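Local structure of L-threonine dehydrogenase (Flavobacterium frigidimaris, 2YY7) at residues A195-T209 against I260-Q273. The protein probably oxidises L-threonine at its 3-hydroxyl, as an NAD-dependent enzyme of the short-chain dehydrogenase/reductase superfamily. Numbering follows the deposited sequence.
Sequences AIADKKYECFLSSET and IPEFTITYEPDFRQ
Arg272 lays its guanidinium flat on the ring of Phe204, the two planes only 8° apart and CZ 3.5 Å from the ring centroid, a cation-pi stack offset toward the ring's rim. Phe204 CG sits between its backbone N and carbonyl carbon (chi1 64°), which turns the ring to meet the arginine, whose CD also rests over the same face. Asp270 fixes the guanidinium's rotation side-on: its OD1 takes NH1 at 2.7 Å and its OD2 takes NE in the guanidinium plane, both through syn lone pairs. OD2 also accepts Arg272 N from above the carboxylate plane, capping the turn into helix 272-276. A leucine in place of Arg272 would probably leave the Asp270 carboxylate without its charged mate and the face of Phe204 without its flat cover. Next to this cluster, Asp270 N donates to Phe204 O.

Strands 200-203 and 264-267 run parallel, joined by backbone bonds from Thr264 N to Lys199 O through to Glu268 N to Cys203 O. On one face Tyr267 receives Ser207 CB squarely over its ring, 3.6 Å from the centroid, while Leu205 O lies at the ring edge. Ile265 CD1 reaches between Tyr201 and Cys203, and Phe263 takes Ala195 CB over its face with Tyr201 CB at its edge; helices 187-197 and 249-257 pack against this side. On the other face Glu202 and Glu268 bring like charges within 3.7 Å (OE2 to OE1), and one water donates to both carboxylates. Lys199, just past helix 187-197, is the first residue to leave helical backbone angles, with positive phi, and its bent chain returns NZ to Ile196 O at 2.9 Å. The whole forms a small two-stranded parallel sheet backed by helices, separate from the nucleotide-binding Rossmann sheet of this short-chain dehydrogenase/reductase fold.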
loop_
_atom_site.group_PDB
_atom_site.type_symbol
_atom_site.label_atom_id
_atom_site.label_comp_id
_atom_site.label_asym_id
_atom_site.label_seq_id
_atom_site.Cartn_x
_atom_site.Cartn_y
_atom_site.Cartn_z
ATOM N N ALA A 195 -14.892 23.005 26.274
ATOM C CA ALA A 195 -14.289 23.959 27.196
ATOM C C ALA A 195 -15.177 25.195 27.277
ATOM O O ALA A 195 -15.447 25.717 28.356
ATOM C CB ALA A 195 -12.893 24.360 26.712
ATOM N N ILE A 196 -15.632 25.645 26.117
ATOM C CA ILE A 196 -16.478 26.828 26.017
ATOM C C ILE A 196 -17.919 26.571 26.470
ATOM O O ILE A 196 -18.523 27.403 27.150
ATOM C CB ILE A 196 -16.473 27.357 24.563
ATOM C CG1 ILE A 196 -15.049 27.780 24.178
ATOM C CG2 ILE A 196 -17.430 28.527 24.419
ATOM C CD1 ILE A 196 -14.892 28.194 22.729
ATOM N N ALA A 197 -18.459 25.413 26.109
ATOM C CA ALA A 197 -19.829 25.074 26.467
ATOM C C ALA A 197 -20.004 24.574 27.896
ATOM O O ALA A 197 -20.877 25.057 28.620
ATOM C CB ALA A 197 -20.381 24.039 25.484
ATOM N N ASP A 198 -19.176 23.616 28.305
ATOM C CA ASP A 198 -19.291 23.040 29.643
ATOM C C ASP A 198 -18.184 23.433 30.612
ATOM O O ASP A 198 -18.302 23.199 31.812
ATOM C CB ASP A 198 -19.337 21.512 29.553
ATOM C CG ASP A 198 -20.250 21.018 28.449
ATOM O OD1 ASP A 198 -21.367 21.563 28.310
ATOM O OD2 ASP A 198 -19.852 20.077 27.727
ATOM N N LYS A 199 -17.107 24.015 30.095
ATOM C CA LYS A 199 -15.994 24.417 30.944
ATOM C C LYS A 199 -15.254 23.192 31.476
ATOM O O LYS A 199 -14.539 23.272 32.472
ATOM C CB LYS A 199 -16.497 25.262 32.114
ATOM C CG LYS A 199 -15.882 26.641 32.181
ATOM C CD LYS A 199 -16.204 27.466 30.941
ATOM C CE LYS A 199 -17.688 27.787 30.849
ATOM N NZ LYS A 199 -17.978 28.710 29.713
ATOM N N LYS A 200 -15.450 22.057 30.808
ATOM C CA LYS A 200 -14.796 20.801 31.170
ATOM C C LYS A 200 -14.853 19.864 29.966
ATOM O O LYS A 200 -15.732 19.989 29.115
ATOM C CB LYS A 200 -15.480 20.155 32.380
ATOM C CG LYS A 200 -16.938 19.794 32.168
ATOM C CD LYS A 200 -17.549 19.205 33.434
ATOM C CE LYS A 200 -17.436 20.172 34.612
ATOM N NZ LYS A 200 -18.032 19.615 35.862
ATOM N N TYR A 201 -13.917 18.925 29.897
ATOM C CA TYR A 201 -13.870 18.001 28.772
ATOM C C TYR A 201 -13.318 16.634 29.160
ATOM O O TYR A 201 -12.417 16.527 29.991
ATOM C CB TYR A 201 -13.002 18.605 27.655
ATOM C CG TYR A 201 -12.764 17.703 26.454
ATOM C CD1 TYR A 201 -11.469 17.455 25.996
ATOM C CD2 TYR A 201 -13.828 17.103 25.777
ATOM C CE1 TYR A 201 -11.234 16.633 24.900
ATOM C CE2 TYR A 201 -13.606 16.275 24.672
ATOM C CZ TYR A 201 -12.303 16.044 24.241
ATOM O OH TYR A 201 -12.064 15.217 23.170
ATOM N N GLU A 202 -13.885 15.593 28.562
ATOM C CA GLU A 202 -13.426 14.234 28.790
ATOM C C GLU A 202 -12.747 13.814 27.487
ATOM O O GLU A 202 -13.406 13.527 26.490
ATOM C CB GLU A 202 -14.606 13.322 29.138
ATOM C CG GLU A 202 -15.230 13.655 30.500
ATOM C CD GLU A 202 -16.308 12.670 30.924
ATOM O OE1 GLU A 202 -16.824 12.799 32.054
ATOM O OE2 GLU A 202 -16.643 11.769 30.130
ATOM N N CYS A 203 -11.419 13.808 27.516
ATOM C CA CYS A 203 -10.579 13.480 26.365
ATOM C C CYS A 203 -10.495 11.981 26.050
ATOM O O CYS A 203 -10.332 11.164 26.956
ATOM C CB CYS A 203 -9.176 14.030 26.626
ATOM S SG CYS A 203 -8.098 14.126 25.195
ATOM N N PHE A 204 -10.588 11.620 24.769
ATOM C CA PHE A 204 -10.517 10.213 24.389
ATOM C C PHE A 204 -9.101 9.700 24.099
ATOM O O PHE A 204 -8.925 8.609 23.553
ATOM C CB PHE A 204 -11.457 9.920 23.207
ATOM C CG PHE A 204 -11.108 10.642 21.933
ATOM C CD1 PHE A 204 -10.021 10.243 21.161
ATOM C CD2 PHE A 204 -11.907 11.691 21.474
ATOM C CE1 PHE A 204 -9.737 10.871 19.947
ATOM C CE2 PHE A 204 -11.630 12.326 20.262
ATOM C CZ PHE A 204 -10.546 11.915 19.497
ATOM N N LEU A 205 -8.105 10.492 24.483
ATOM C CA LEU A 205 -6.692 10.145 24.328
ATOM C C LEU A 205 -6.002 10.494 25.652
ATOM O O LEU A 205 -6.393 11.458 26.309
ATOM C CB LEU A 205 -6.068 10.953 23.188
ATOM C CG LEU A 205 -5.657 10.231 21.899
ATOM C CD1 LEU A 205 -6.705 9.215 21.466
ATOM C CD2 LEU A 205 -5.425 11.275 20.819
ATOM N N SER A 206 -4.991 9.716 26.043
ATOM C CA SER A 206 -4.271 9.967 27.293
ATOM C C SER A 206 -3.497 11.286 27.231
ATOM O O SER A 206 -3.068 11.720 26.159
ATOM C CB SER A 206 -3.333 8.796 27.624
ATOM O OG SER A 206 -2.477 8.490 26.542
ATOM N N SER A 207 -3.307 11.899 28.400
ATOM C CA SER A 207 -2.666 13.206 28.535
ATOM C C SER A 207 -1.357 13.517 27.819
ATOM O O SER A 207 -1.168 14.645 27.366
ATOM C CB SER A 207 -2.509 13.557 30.024
ATOM O OG SER A 207 -1.420 12.875 30.619
ATOM N N GLU A 208 -0.451 12.550 27.710
ATOM C CA GLU A 208 0.830 12.813 27.061
ATOM C C GLU A 208 0.954 12.280 25.631
ATOM O O GLU A 208 2.061 12.059 25.144
ATOM C CB GLU A 208 1.974 12.250 27.911
ATOM C CG GLU A 208 1.951 12.687 29.375
ATOM C CD GLU A 208 1.766 14.186 29.546
ATOM O OE1 GLU A 208 2.594 14.956 29.015
ATOM O OE2 GLU A 208 0.788 14.593 30.216
ATOM N N THR A 209 -0.177 12.080 24.959
ATOM C CA THR A 209 -0.180 11.584 23.585
ATOM C C THR A 209 0.208 12.724 22.642
ATOM O O THR A 209 -0.645 13.490 22.187
ATOM C CB THR A 209 -1.577 11.049 23.206
ATOM O OG1 THR A 209 -1.956 10.026 24.134
ATOM C CG2 THR A 209 -1.575 10.466 21.801
ATOM N N ILE A 260 -9.673 30.289 29.669
ATOM C CA ILE A 260 -10.770 29.814 30.508
ATOM C C ILE A 260 -10.115 29.164 31.730
ATOM O O ILE A 260 -9.898 27.952 31.765
ATOM C CB ILE A 260 -11.631 28.774 29.756
ATOM C CG1 ILE A 260 -12.028 29.327 28.382
ATOM C CG2 ILE A 260 -12.880 28.458 30.557
ATOM C CD1 ILE A 260 -12.737 28.332 27.491
ATOM N N PRO A 261 -9.781 29.976 32.747
ATOM C CA PRO A 261 -9.132 29.535 33.989
ATOM C C PRO A 261 -9.803 28.397 34.753
ATOM O O PRO A 261 -9.128 27.624 35.431
ATOM C CB PRO A 261 -9.069 30.818 34.820
ATOM C CG PRO A 261 -8.990 31.898 33.776
ATOM C CD PRO A 261 -10.016 31.431 32.774
ATOM N N GLU A 262 -11.122 28.296 34.644
ATOM C CA GLU A 262 -11.865 27.264 35.353
ATOM C C GLU A 262 -11.969 25.952 34.577
ATOM O O GLU A 262 -12.491 24.965 35.089
ATOM C CB GLU A 262 -13.273 27.766 35.696
ATOM C CG GLU A 262 -14.149 28.075 34.485
ATOM C CD GLU A 262 -13.946 29.480 33.924
ATOM O OE1 GLU A 262 -12.785 29.923 33.791
ATOM O OE2 GLU A 262 -14.956 30.138 33.602
ATOM N N PHE A 263 -11.470 25.940 33.346
ATOM C CA PHE A 263 -11.524 24.735 32.522
ATOM C C PHE A 263 -10.794 23.557 33.154
ATOM O O PHE A 263 -9.665 23.693 33.611
ATOM C CB PHE A 263 -10.917 25.004 31.142
ATOM C CG PHE A 263 -10.831 23.779 30.270
ATOM C CD1 PHE A 263 -11.980 23.078 29.914
ATOM C CD2 PHE A 263 -9.602 23.334 29.794
ATOM C CE1 PHE A 263 -11.910 21.951 29.096
ATOM C CE2 PHE A 263 -9.517 22.208 28.973
ATOM C CZ PHE A 263 -10.675 21.514 28.622
ATOM N N THR A 264 -11.443 22.397 33.163
ATOM C CA THR A 264 -10.843 21.190 33.714
ATOM C C THR A 264 -10.922 20.072 32.682
ATOM O O THR A 264 -11.823 20.051 31.843
ATOM C CB THR A 264 -11.557 20.736 34.999
ATOM O OG1 THR A 264 -12.939 20.489 34.720
ATOM C CG2 THR A 264 -11.436 21.804 36.077
ATOM N N ILE A 265 -9.983 19.136 32.750
ATOM C CA ILE A 265 -9.954 18.036 31.800
ATOM C C ILE A 265 -9.599 16.702 32.447
ATOM O O ILE A 265 -8.704 16.624 33.288
ATOM C CB ILE A 265 -8.939 18.330 30.668
ATOM C CG1 ILE A 265 -8.969 17.214 29.616
ATOM C CG2 ILE A 265 -7.536 18.466 31.250
ATOM C CD1 ILE A 265 -8.110 17.510 28.394
ATOM N N THR A 266 -10.325 15.660 32.057
ATOM C CA THR A 266 -10.080 14.312 32.552
ATOM C C THR A 266 -9.784 13.472 31.311
ATOM O O THR A 266 -10.170 13.845 30.203
ATOM C CB THR A 266 -11.300 13.746 33.308
ATOM O OG1 THR A 266 -12.459 13.794 32.468
ATOM C CG2 THR A 266 -11.557 14.558 34.573
ATOM N N TYR A 267 -9.109 12.345 31.497
ATOM C CA TYR A 267 -8.715 11.500 30.374
ATOM C C TYR A 267 -9.297 10.085 30.394
ATOM O O TYR A 267 -9.043 9.308 31.316
ATOM C CB TYR A 267 -7.185 11.449 30.331
ATOM C CG TYR A 267 -6.552 12.824 30.187
ATOM C CD1 TYR A 267 -6.435 13.428 28.935
ATOM C CD2 TYR A 267 -6.122 13.543 31.306
ATOM C CE1 TYR A 267 -5.913 14.710 28.796
ATOM C CE2 TYR A 267 -5.597 14.833 31.177
ATOM C CZ TYR A 267 -5.498 15.408 29.916
ATOM O OH TYR A 267 -5.009 16.690 29.765
ATOM N N GLU A 268 -10.073 9.755 29.365
ATOM C CA GLU A 268 -10.686 8.434 29.255
ATOM C C GLU A 268 -10.438 7.859 27.863
ATOM O O GLU A 268 -11.342 7.809 27.026
ATOM C CB GLU A 268 -12.189 8.529 29.532
ATOM C CG GLU A 268 -12.510 9.150 30.886
ATOM C CD GLU A 268 -13.992 9.162 31.201
ATOM O OE1 GLU A 268 -14.369 9.770 32.228
ATOM O OE2 GLU A 268 -14.777 8.564 30.433
ATOM N N PRO A 269 -9.201 7.406 27.603
ATOM C CA PRO A 269 -8.777 6.826 26.324
ATOM C C PRO A 269 -9.635 5.660 25.847
ATOM O O PRO A 269 -9.990 4.786 26.635
ATOM C CB PRO A 269 -7.340 6.383 26.604
ATOM C CG PRO A 269 -6.893 7.314 27.681
ATOM C CD PRO A 269 -8.097 7.370 28.578
ATOM N N ASP A 270 -9.977 5.649 24.561
ATOM C CA ASP A 270 -10.752 4.546 24.007
ATOM C C ASP A 270 -9.989 3.929 22.831
ATOM O O ASP A 270 -8.775 4.108 22.734
ATOM C CB ASP A 270 -12.172 5.002 23.616
ATOM C CG ASP A 270 -12.198 6.040 22.501
ATOM O OD1 ASP A 270 -13.287 6.617 22.292
ATOM O OD2 ASP A 270 -11.169 6.278 21.834
ATOM N N PHE A 271 -10.673 3.210 21.944
ATOM C CA PHE A 271 -9.997 2.559 20.824
ATOM C C PHE A 271 -9.115 3.495 19.999
ATOM O O PHE A 271 -8.137 3.061 19.384
ATOM C CB PHE A 271 -11.020 1.845 19.917
ATOM C CG PHE A 271 -11.674 2.734 18.890
ATOM C CD1 PHE A 271 -11.077 2.950 17.652
ATOM C CD2 PHE A 271 -12.892 3.349 19.156
ATOM C CE1 PHE A 271 -11.684 3.761 16.691
ATOM C CE2 PHE A 271 -13.508 4.162 18.204
ATOM C CZ PHE A 271 -12.902 4.368 16.969
ATOM N N ARG A 272 -9.446 4.780 19.998
ATOM C CA ARG A 272 -8.667 5.744 19.235
ATOM C C ARG A 272 -7.241 5.927 19.742
ATOM O O ARG A 272 -6.374 6.398 19.008
ATOM C CB ARG A 272 -9.416 7.077 19.184
ATOM C CG ARG A 272 -10.654 6.968 18.309
ATOM C CD ARG A 272 -11.569 8.161 18.423
ATOM N NE ARG A 272 -12.309 8.175 19.679
ATOM C CZ ARG A 272 -13.347 8.972 19.906
ATOM N NH1 ARG A 272 -13.976 8.935 21.074
ATOM N NH2 ARG A 272 -13.755 9.803 18.953
ATOM N N GLN A 273 -6.994 5.531 20.989
ATOM C CA GLN A 273 -5.658 5.631 21.573
ATOM C C GLN A 273 -4.691 4.685 20.859
ATOM O O GLN A 273 -3.503 4.988 20.693
ATOM C CB GLN A 273 -5.695 5.255 23.058
ATOM C CG GLN A 273 -4.334 5.355 23.744
ATOM C CD GLN A 273 -3.889 6.790 23.911
ATOM O OE1 GLN A 273 -2.745 7.148 23.607
ATOM N NE2 GLN A 273 -4.792 7.627 24.403
HETATM O O HOH W 1 -14.175 22.895 35.142
HETATM O O HOH W 2 -17.611 9.556 30.995
#